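PDB 2OPE: PilX from Neisseria meningitidis, which serves as a minor type IV pilin, probably built into the pilus filament, where it modulates virulence properties such as adhesion and aggregation. Local coordinates for residues A[7-12]-A[98-103]; A[73-78]-A[108-113]. All coordinates share one frame; numbering follows the deposited sequence.

Contact 1 of 2, residues A[7-12]-A[98-103]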
loop_
_atom_site.group_PDB
_atom_site.type_symbol
_atom_site.label_atom_id
_atom_site.label_comp_id
_atom_site.label_asym_id
_atom_site.label_seq_id
_atom_site.Cartn_x
_atom_site.Cartn_y
_atom_site.Cartn_z
ATOM N N GLY A 7 13.305 -7.023 -8.020
ATOM C CA GLY A 7 12.949 -5.997 -8.979
ATOM C C GLY A 7 11.430 -5.778 -8.961
ATOM O O GLY A 7 10.967 -4.643 -9.004
ATOM N N TYR A 8 10.647 -6.858 -8.888
ATOM C CA TYR A 8 9.184 -6.719 -8.865
ATOM C C TYR A 8 8.680 -5.977 -7.605
ATOM O O TYR A 8 7.761 -5.168 -7.671
ATOM C CB TYR A 8 8.490 -8.071 -9.032
ATOM C CG TYR A 8 8.535 -8.626 -10.452
ATOM C CD1 TYR A 8 8.034 -7.906 -11.517
ATOM C CD2 TYR A 8 9.059 -9.887 -10.717
ATOM C CE1 TYR A 8 8.067 -8.403 -12.817
ATOM C CE2 TYR A 8 9.108 -10.394 -12.013
ATOM C CZ TYR A 8 8.600 -9.644 -13.062
ATOM O OH TYR A 8 8.624 -10.146 -14.371
ATOM N N GLN A 9 9.309 -6.250 -6.468
ATOM C CA GLN A 9 9.000 -5.567 -5.237
ATOM C C GLN A 9 9.367 -4.063 -5.307
ATOM O O GLN A 9 8.707 -3.204 -4.658
ATOM C CB GLN A 9 9.760 -6.229 -4.098
ATOM C CG GLN A 9 9.397 -5.667 -2.733
ATOM C CD GLN A 9 10.483 -5.877 -1.698
ATOM O OE1 GLN A 9 11.673 -5.728 -1.985
ATOM N NE2 GLN A 9 10.070 -6.199 -0.473
ATOM N N SER A 10 10.429 -3.747 -6.060
ATOM C CA SER A 10 10.772 -2.347 -6.295
ATOM C C SER A 10 9.697 -1.655 -7.120
ATOM O O SER A 10 9.200 -0.598 -6.739
ATOM C CB SER A 10 12.143 -2.189 -6.944
ATOM O OG SER A 10 13.179 -2.636 -6.073
ATOM N N GLN A 11 9.313 -2.236 -8.247
ATOM C CA GLN A 11 8.294 -1.571 -9.057
ATOM C C GLN A 11 7.000 -1.408 -8.273
ATOM O O GLN A 11 6.338 -0.398 -8.401
ATOM C CB GLN A 11 8.047 -2.315 -10.373
ATOM C CG GLN A 11 9.332 -2.622 -11.130
ATOM C CD GLN A 11 9.074 -3.285 -12.468
ATOM O OE1 GLN A 11 8.073 -2.991 -13.145
ATOM N NE2 GLN A 11 9.966 -4.175 -12.859
ATOM N N LEU A 12 6.621 -2.418 -7.495
ATOM C CA LEU A 12 5.431 -2.330 -6.614
ATOM C C LEU A 12 5.615 -1.140 -5.667
ATOM O O LEU A 12 4.682 -0.350 -5.428
ATOM C CB LEU A 12 5.256 -3.624 -5.809
ATOM C CG LEU A 12 4.122 -3.681 -4.791
ATOM C CD1 LEU A 12 2.759 -3.560 -5.508
ATOM C CD2 LEU A 12 4.195 -4.940 -3.926
ATOM N N GLY A 98 7.522 4.532 3.837
ATOM C CA GLY A 98 7.327 3.265 3.156
ATOM C C GLY A 98 8.312 2.174 3.541
ATOM O O GLY A 98 9.398 2.457 4.062
ATOM N N TYR A 99 7.930 0.926 3.275
ATOM C CA TYR A 99 8.672 -0.231 3.799
ATOM C C TYR A 99 8.717 -1.373 2.804
ATOM O O TYR A 99 7.752 -1.637 2.107
ATOM C CB TYR A 99 8.057 -0.698 5.126
ATOM C CG TYR A 99 8.091 0.366 6.194
ATOM C CD1 TYR A 99 7.118 1.370 6.249
ATOM C CD2 TYR A 99 9.096 0.385 7.155
ATOM C CE1 TYR A 99 7.180 2.376 7.206
ATOM C CE2 TYR A 99 9.151 1.383 8.114
ATOM C CZ TYR A 99 8.193 2.349 8.141
ATOM O OH TYR A 99 8.240 3.308 9.111
ATOM N N LYS A 100 9.859 -2.036 2.719
ATOM C CA LYS A 100 9.987 -3.274 1.942
ATOM C C LYS A 100 9.918 -4.446 2.915
ATOM O O LYS A 100 10.685 -4.502 3.880
ATOM C CB LYS A 100 11.298 -3.301 1.174
ATOM C CG LYS A 100 11.382 -2.377 -0.145
ATOM C CD LYS A 100 12.514 -2.918 -1.021
ATOM C CE LYS A 100 12.983 -2.006 -2.186
ATOM N NZ LYS A 100 11.854 -1.151 -2.519
ATOM N N CYS A 101 9.011 -5.381 2.670
ATOM C CA CYS A 101 8.765 -6.468 3.627
ATOM C C CYS A 101 9.113 -7.790 3.044
ATOM O O CYS A 101 9.000 -7.983 1.823
ATOM C CB CYS A 101 7.313 -6.510 4.062
ATOM S SG CYS A 101 6.780 -4.976 4.680
ATOM N N ARG A 102 9.536 -8.698 3.933
ATOM C CA ARG A 102 10.044 -10.010 3.516
ATOM C C ARG A 102 8.909 -10.992 3.299
ATOM O O ARG A 102 9.110 -11.994 2.631
ATOM C CB ARG A 102 11.095 -10.563 4.483
ATOM C CG ARG A 102 12.441 -9.775 4.508
ATOM C CD ARG A 102 13.288 -9.895 3.219
ATOM N NE ARG A 102 13.697 -11.284 2.964
ATOM C CZ ARG A 102 14.387 -11.716 1.902
ATOM N NH1 ARG A 102 14.784 -10.889 0.939
ATOM N NH2 ARG A 102 14.683 -13.001 1.801
ATOM N N ASP A 103 7.711 -10.656 3.790
ATOM C CA ASP A 103 6.507 -11.521 3.663
ATOM C C ASP A 103 5.254 -10.688 3.815
ATOM O O ASP A 103 5.279 -9.675 4.522
ATOM C CB ASP A 103 6.486 -12.566 4.753
ATOM C CG ASP A 103 6.739 -11.967 6.125
ATOM O OD1 ASP A 103 7.919 -11.819 6.481
ATOM O OD2 ASP A 103 5.776 -11.602 6.843
#
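Gln-9 and Lys-100 mark where helix 7-12 and strand 98-101 come nearest, with 7.6 Å between their CA atoms. The two run roughly antiparallel, at 158° between their directions, and their axes close to 9.8 Å. This is the remaining part of the N-terminal helix of a type IV pilin, in a construct that lacks its start, lying on the antiparallel sheet. Gln-9 points at the strand. Its CG stands anti to the backbone N (chi1 -174°), and the extended chain carries the buried amide across the stem of Lys-100. OE1 rests on the methylene CD of Lys-100 at 3.1 Å. The amide carbon CD lies 3.7 Å from that same Lys-100 CD, and NE2 is 3.6 Å from Lys-100 CB. NE2 also comes within 3.1 Å of Cys-101 O, but the angle is poor and no hydrogen bond forms. Its bond goes to Ser-89 O instead, which ties the amide to the next strand. Lys-100 reaches from the strand across to the helix, where its CE lies 3.9 Å from Ser-10 OG. The ammonium end makes a cation-pi contact with Phe-123. Cys-101 is disulfide-bonded to Cys-120, the bond that bounds the D-region of type IV pilins. Strand 98-101 lies between strands 89-93 and 120-122. Along the helix, Leu-12 packs on Val-90, on Tyr-59 and Val-61 of strand 59-65, and on Ile-55 of helix 53-56.

Contact 2 of 2, residues A[73-78]-A[108-113]; sequences AYSLVG and RAHLET
His-110 ND1 is hydrogen-bonded to Ala-107 O, one turn back in helix 104-109, and the NE2 and CE1 side of the same ring meets Ser-75 and Val-77 of strand 74-80. His-110 closes the helix in a Schellman motif, with a positive phi of 56°. This helix end lies in the pilin D-region, bounded by the Cys-101 to Cys-120 disulfide, and packs on a strand of the sheet outside that region. His-110 NE2 lies 2.9 Å from Ser-75 OG, which approaches the ring obliquely. The serine hydroxyl sits between its backbone N and carbonyl carbon (chi1 59°), and this turns OG to the histidine. Val-77 comes from another direction. Its CG2 lies at the ring edge, near the ring plane, 3.4 Å from His-110 CE1. Trp-91 of the adjoining strand stacks with the imidazole. The ring is therefore held by the bond at ND1, the stack and the valine methyl. Ser-75 and Val-77 share one face of the strand. Tyr-74 and Leu-76 point to the other, where they meet helix 5-28. The second methyl of Val-77 serves Arg-108, whose extended chain passes it at about a right angle: Val-77 CG1 is 4.2 Å from Arg-108 CG.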
loop_
_atom_site.group_PDB
_atom_site.type_symbol
_atom_site.label_atom_id
_atom_site.label_comp_id
_atom_site.label_asym_id
_atom_site.label_seq_id
_atom_site.Cartn_x
_atom_site.Cartn_y
_atom_site.Cartn_z
ATOM N N ALA A 73 -5.328 9.442 7.856
ATOM C CA ALA A 73 -4.347 8.472 8.372
ATOM C C ALA A 73 -4.711 7.096 7.855
ATOM O O ALA A 73 -5.572 6.424 8.432
ATOM C CB ALA A 73 -4.351 8.444 9.850
ATOM N N TYR A 74 -4.096 6.683 6.757
ATOM C CA TYR A 74 -4.321 5.333 6.227
ATOM C C TYR A 74 -2.938 4.781 5.867
ATOM O O TYR A 74 -1.945 5.502 5.867
ATOM C CB TYR A 74 -5.249 5.326 4.989
ATOM C CG TYR A 74 -4.661 6.143 3.808
ATOM C CD1 TYR A 74 -3.648 5.598 3.002
ATOM C CD2 TYR A 74 -5.069 7.462 3.553
ATOM C CE1 TYR A 74 -3.084 6.308 1.966
ATOM C CE2 TYR A 74 -4.498 8.190 2.497
ATOM C CZ TYR A 74 -3.484 7.598 1.705
ATOM O OH TYR A 74 -2.835 8.287 0.694
ATOM N N SER A 75 -2.894 3.503 5.554
ATOM C CA SER A 75 -1.724 2.892 4.971
ATOM C C SER A 75 -2.114 2.060 3.743
ATOM O O SER A 75 -3.262 1.626 3.594
ATOM C CB SER A 75 -1.047 2.025 6.004
ATOM O OG SER A 75 -1.929 1.058 6.440
ATOM N N LEU A 76 -1.153 1.873 2.855
ATOM C CA LEU A 76 -1.332 1.027 1.716
ATOM C C LEU A 76 -0.548 -0.242 1.951
ATOM O O LEU A 76 0.595 -0.205 2.382
ATOM C CB LEU A 76 -0.823 1.725 0.456
ATOM C CG LEU A 76 -1.463 3.048 0.062
ATOM C CD1 LEU A 76 -0.669 3.710 -1.118
ATOM C CD2 LEU A 76 -2.909 2.816 -0.313
ATOM N N VAL A 77 -1.164 -1.374 1.646
ATOM C CA VAL A 77 -0.502 -2.676 1.728
ATOM C C VAL A 77 -0.364 -3.275 0.302
ATOM O O VAL A 77 -1.302 -3.298 -0.473
ATOM C CB VAL A 77 -1.320 -3.599 2.686
ATOM C CG1 VAL A 77 -0.820 -4.993 2.711
ATOM C CG2 VAL A 77 -1.332 -3.015 4.098
ATOM N N GLY A 78 0.830 -3.709 -0.081
ATOM C CA GLY A 78 0.988 -4.298 -1.411
ATOM C C GLY A 78 1.446 -5.727 -1.173
ATOM O O GLY A 78 2.484 -5.945 -0.558
ATOM N N ARG A 108 0.888 -6.735 6.212
ATOM C CA ARG A 108 -0.432 -6.543 6.809
ATOM C C ARG A 108 -0.324 -6.088 8.247
ATOM O O ARG A 108 -1.228 -5.384 8.739
ATOM C CB ARG A 108 -1.299 -7.793 6.713
ATOM C CG ARG A 108 -1.587 -8.215 5.264
ATOM C CD ARG A 108 -2.588 -9.378 5.196
ATOM N NE ARG A 108 -2.941 -9.669 3.800
ATOM C CZ ARG A 108 -3.734 -8.911 3.034
ATOM N NH1 ARG A 108 -4.293 -7.763 3.494
ATOM N NH2 ARG A 108 -3.974 -9.308 1.788
ATOM N N ALA A 109 0.771 -6.477 8.905
ATOM C CA ALA A 109 1.066 -6.049 10.298
ATOM C C ALA A 109 1.790 -4.664 10.421
ATOM O O ALA A 109 1.876 -4.079 11.529
ATOM C CB ALA A 109 1.798 -7.140 11.070
ATOM N N HIS A 110 2.200 -4.106 9.277
ATOM C CA HIS A 110 2.838 -2.786 9.242
ATOM C C HIS A 110 4.027 -2.768 10.138
ATOM O O HIS A 110 4.230 -1.835 10.910
ATOM C CB HIS A 110 1.906 -1.626 9.629
ATOM C CG HIS A 110 0.616 -1.632 8.891
ATOM N ND1 HIS A 110 0.377 -2.482 7.839
ATOM C CD2 HIS A 110 -0.505 -0.900 9.040
ATOM C CE1 HIS A 110 -0.837 -2.274 7.364
ATOM N NE2 HIS A 110 -1.397 -1.327 8.085
ATOM N N LEU A 111 4.809 -3.825 10.051
ATOM C CA LEU A 111 6.037 -3.887 10.819
ATOM C C LEU A 111 7.040 -2.900 10.197
ATOM O O LEU A 111 6.970 -2.600 8.987
ATOM C CB LEU A 111 6.566 -5.324 10.837
ATOM C CG LEU A 111 5.718 -6.336 11.668
ATOM C CD1 LEU A 111 6.343 -7.752 11.680
ATOM C CD2 LEU A 111 5.402 -5.903 13.108
ATOM N N GLU A 112 7.963 -2.426 11.041
ATOM C CA GLU A 112 8.868 -1.324 10.752
ATOM C C GLU A 112 10.314 -1.804 10.793
ATOM O O GLU A 112 11.187 -1.113 10.341
ATOM C CB GLU A 112 8.659 -0.196 11.770
ATOM C CG GLU A 112 7.271 0.496 11.657
ATOM C CD GLU A 112 6.936 1.377 12.870
ATOM O OE1 GLU A 112 7.429 1.109 13.962
ATOM O OE2 GLU A 112 6.217 2.374 12.735
ATOM N N THR A 113 10.578 -2.983 11.353
ATOM C CA THR A 113 11.957 -3.502 11.411
ATOM C C THR A 113 11.946 -4.977 11.037
ATOM O O THR A 113 10.889 -5.575 10.952
ATOM C CB THR A 113 12.559 -3.417 12.834
ATOM O OG1 THR A 113 11.800 -4.245 13.698
ATOM C CG2 THR A 113 12.603 -1.974 13.408
#

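Both contacts bear on the same antiparallel sheet, with centres about 12 Å apart, but they lie on opposite faces of it. Contact 1 joins the N-terminal helix to strand 98-101; contact 2 sets the end of helix 104-109 on strand 74-80. Each is partly buried, with two buried residues among four. Contact 2 also includes the exposed Arg-108. In contact 1 an amide crosses a lysine stem, while contact 2 is built round an aromatic ring. On the face away from helix 5-28, Trp-91 joins the two regions, through Tyr-99 of strand 98-101 as well as the histidine. Strand 98-101 is followed, after two residues, by helix 104-109, and Tyr-99 CE2 packs on Glu-112 CA at 3.8 Å.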